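Local coordinates for Tox3 (Phaeosphaeria nodorum, PDB 6WES), which is a necrotrophic effector of a fungal pathogen, a beta-barrel toxin probably recognised through the host susceptibility gene Snn3, at residues S13-R18 against Y96-P101. Sequence-based numbering, arbitrary orientation.
Sequences SVHDCR and YQLRQP
Inside the beta barrel of this effector, Ser13, His15 and Cys17, at the end of strand 2-16 and just beyond it, face Tyr96, Leu98 and Gln100 of strand 92-105. The strand axes lie 10.4 Å apart, too far for backbone pairing, and the two strands are joined here by side chains and one water. Leu98 takes the middle. Chi1 of 175° puts its CG anti to the backbone N, and chi2 of 58° then sets CD1, which lies 3.6 Å from His15 CE1, the two side chains crossing at about a right angle. The same methyl lies 4.0 Å from Ser13 OG, so one branch of Leu98 rests on both side chains of strand 2-16. Pro125 also touches Ser13, His15 and Gln100.

At one end Cys17 SG, disulfide-bonded to Cys146 of strand 144-153, meets the edge of the Tyr96 ring, 3.8 Å from CE1. Tyrosine suits this place: its ring edge lies against the sulfur while its hydroxyl hydrogen-bonds Glu129, and its ring meets that of Phe81. At the other end Ser13 OG and Gln100 OE1, 4.5 Å apart, are too distant for a direct bond, so a water fits between, accepting from OG (2.8 Å) and donating to OE1; Gln100 NE2 is held by the carbonyls of Pro101 and Gln123. The water thus gives two polar atoms of buried residues a partner, with no direct hydrogen bond between the segments.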
loop_
_atom_site.group_PDB
_atom_site.type_symbol
_atom_site.label_atom_id
_atom_site.label_comp_id
_atom_site.label_asym_id
_atom_site.label_seq_id
_atom_site.Cartn_x
_atom_site.Cartn_y
_atom_site.Cartn_z
ATOM N N SER A 13 6.799 5.599 -6.029
ATOM C CA SER A 13 6.909 6.940 -5.475
ATOM C C SER A 13 8.370 7.284 -5.237
ATOM O O SER A 13 9.228 6.402 -5.147
ATOM C CB SER A 13 6.134 7.074 -4.162
ATOM O OG SER A 13 6.616 6.178 -3.170
ATOM N N VAL A 14 8.645 8.580 -5.126
ATOM C CA VAL A 14 9.984 9.095 -4.844
ATOM C C VAL A 14 9.856 10.089 -3.696
ATOM O O VAL A 14 8.947 10.936 -3.705
ATOM C CB VAL A 14 10.581 9.808 -6.080
ATOM C CG1 VAL A 14 11.980 10.363 -5.778
ATOM C CG2 VAL A 14 10.613 8.850 -7.266
ATOM N N HIS A 15 10.749 9.983 -2.712
ATOM C CA HIS A 15 10.715 10.829 -1.525
ATOM C C HIS A 15 12.076 11.446 -1.252
ATOM O O HIS A 15 13.124 10.849 -1.526
ATOM C CB HIS A 15 10.273 10.014 -0.296
ATOM C CG HIS A 15 8.827 9.628 -0.346
ATOM N ND1 HIS A 15 8.378 8.499 -0.994
ATOM C CD2 HIS A 15 7.725 10.268 0.104
ATOM C CE1 HIS A 15 7.054 8.450 -0.931
ATOM N NE2 HIS A 15 6.637 9.509 -0.253
ATOM N N ASP A 16 12.036 12.629 -0.649
ATOM C CA ASP A 16 13.235 13.342 -0.220
ATOM C C ASP A 16 13.177 13.488 1.287
ATOM O O ASP A 16 12.182 13.972 1.837
ATOM C CB ASP A 16 13.303 14.694 -0.921
ATOM C CG ASP A 16 13.400 14.537 -2.408
ATOM O OD1 ASP A 16 14.172 13.681 -2.881
ATOM O OD2 ASP A 16 12.690 15.280 -3.137
ATOM N N CYS A 17 14.215 13.016 1.952
ATOM C CA CYS A 17 14.241 12.968 3.406
ATOM C C CYS A 17 15.409 13.809 3.911
ATOM O O CYS A 17 16.170 14.384 3.124
ATOM C CB CYS A 17 14.334 11.516 3.890
ATOM S SG CYS A 17 12.917 10.446 3.406
ATOM N N ARG A 18 15.558 13.871 5.242
ATOM C CA ARG A 18 16.563 14.777 5.801
ATOM C C ARG A 18 17.976 14.321 5.465
ATOM O O ARG A 18 18.850 15.151 5.191
ATOM C CB ARG A 18 16.395 14.958 7.314
ATOM C CG ARG A 18 17.438 15.937 7.880
ATOM C CD ARG A 18 17.068 16.476 9.245
ATOM N NE ARG A 18 15.744 17.101 9.251
ATOM C CZ ARG A 18 15.187 17.633 10.337
ATOM N NH1 ARG A 18 15.845 17.627 11.496
ATOM N NH2 ARG A 18 13.977 18.170 10.266
ATOM N N TYR A 96 13.497 3.752 7.418
ATOM C CA TYR A 96 12.458 4.417 6.644
ATOM C C TYR A 96 11.189 3.598 6.703
ATOM O O TYR A 96 11.236 2.366 6.706
ATOM C CB TYR A 96 12.855 4.525 5.176
ATOM C CG TYR A 96 14.035 5.416 5.029
ATOM C CD1 TYR A 96 13.879 6.783 4.866
ATOM C CD2 TYR A 96 15.319 4.883 5.079
ATOM C CE1 TYR A 96 14.989 7.614 4.768
ATOM C CE2 TYR A 96 16.409 5.686 4.997
ATOM C CZ TYR A 96 16.233 7.050 4.843
ATOM O OH TYR A 96 17.347 7.853 4.772
ATOM N N GLN A 97 10.062 4.284 6.745
ATOM C CA GLN A 97 8.766 3.631 6.643
ATOM C C GLN A 97 7.921 4.356 5.606
ATOM O O GLN A 97 7.680 5.570 5.728
ATOM C CB GLN A 97 8.067 3.662 7.987
ATOM C CG GLN A 97 6.740 2.919 7.959
ATOM C CD GLN A 97 6.207 2.739 9.351
ATOM O OE1 GLN A 97 5.389 3.538 9.819
ATOM N NE2 GLN A 97 6.672 1.693 10.029
ATOM N N LEU A 98 7.486 3.615 4.597
ATOM C CA LEU A 98 6.638 4.127 3.529
ATOM C C LEU A 98 5.214 3.663 3.793
ATOM O O LEU A 98 4.982 2.479 4.088
ATOM C CB LEU A 98 7.120 3.566 2.198
ATOM C CG LEU A 98 6.279 3.890 0.965
ATOM C CD1 LEU A 98 6.164 5.420 0.770
ATOM C CD2 LEU A 98 6.930 3.241 -0.225
ATOM N N ARG A 99 4.284 4.603 3.774
ATOM C CA ARG A 99 2.874 4.327 4.043
ATOM C C ARG A 99 2.106 4.641 2.763
ATOM O O ARG A 99 1.951 5.812 2.382
ATOM C CB ARG A 99 2.397 5.170 5.220
ATOM C CG ARG A 99 3.209 4.909 6.482
ATOM C CD ARG A 99 2.772 5.758 7.661
ATOM N NE ARG A 99 3.735 5.623 8.745
ATOM C CZ ARG A 99 3.888 6.507 9.731
ATOM N NH1 ARG A 99 3.099 7.582 9.790
ATOM N NH2 ARG A 99 4.800 6.294 10.660
ATOM N N GLN A 100 1.644 3.607 2.081
ATOM C CA GLN A 100 1.089 3.734 0.733
ATOM C C GLN A 100 -0.378 3.319 0.714
ATOM O O GLN A 100 -0.682 2.118 0.858
ATOM C CB GLN A 100 1.917 2.863 -0.207
ATOM C CG GLN A 100 1.401 2.773 -1.648
ATOM C CD GLN A 100 1.407 4.116 -2.334
ATOM O OE1 GLN A 100 2.470 4.633 -2.687
ATOM N NE2 GLN A 100 0.223 4.703 -2.528
ATOM N N PRO A 101 -1.323 4.241 0.559
ATOM C CA PRO A 101 -2.739 3.858 0.484
ATOM C C PRO A 101 -3.086 3.232 -0.855
ATOM O O PRO A 101 -2.478 3.537 -1.887
ATOM C CB PRO A 101 -3.493 5.185 0.641
ATOM C CG PRO A 101 -2.484 6.193 1.081
ATOM C CD PRO A 101 -1.136 5.703 0.602
HETATM O O HOH W 1 5.011 3.900 -3.475
#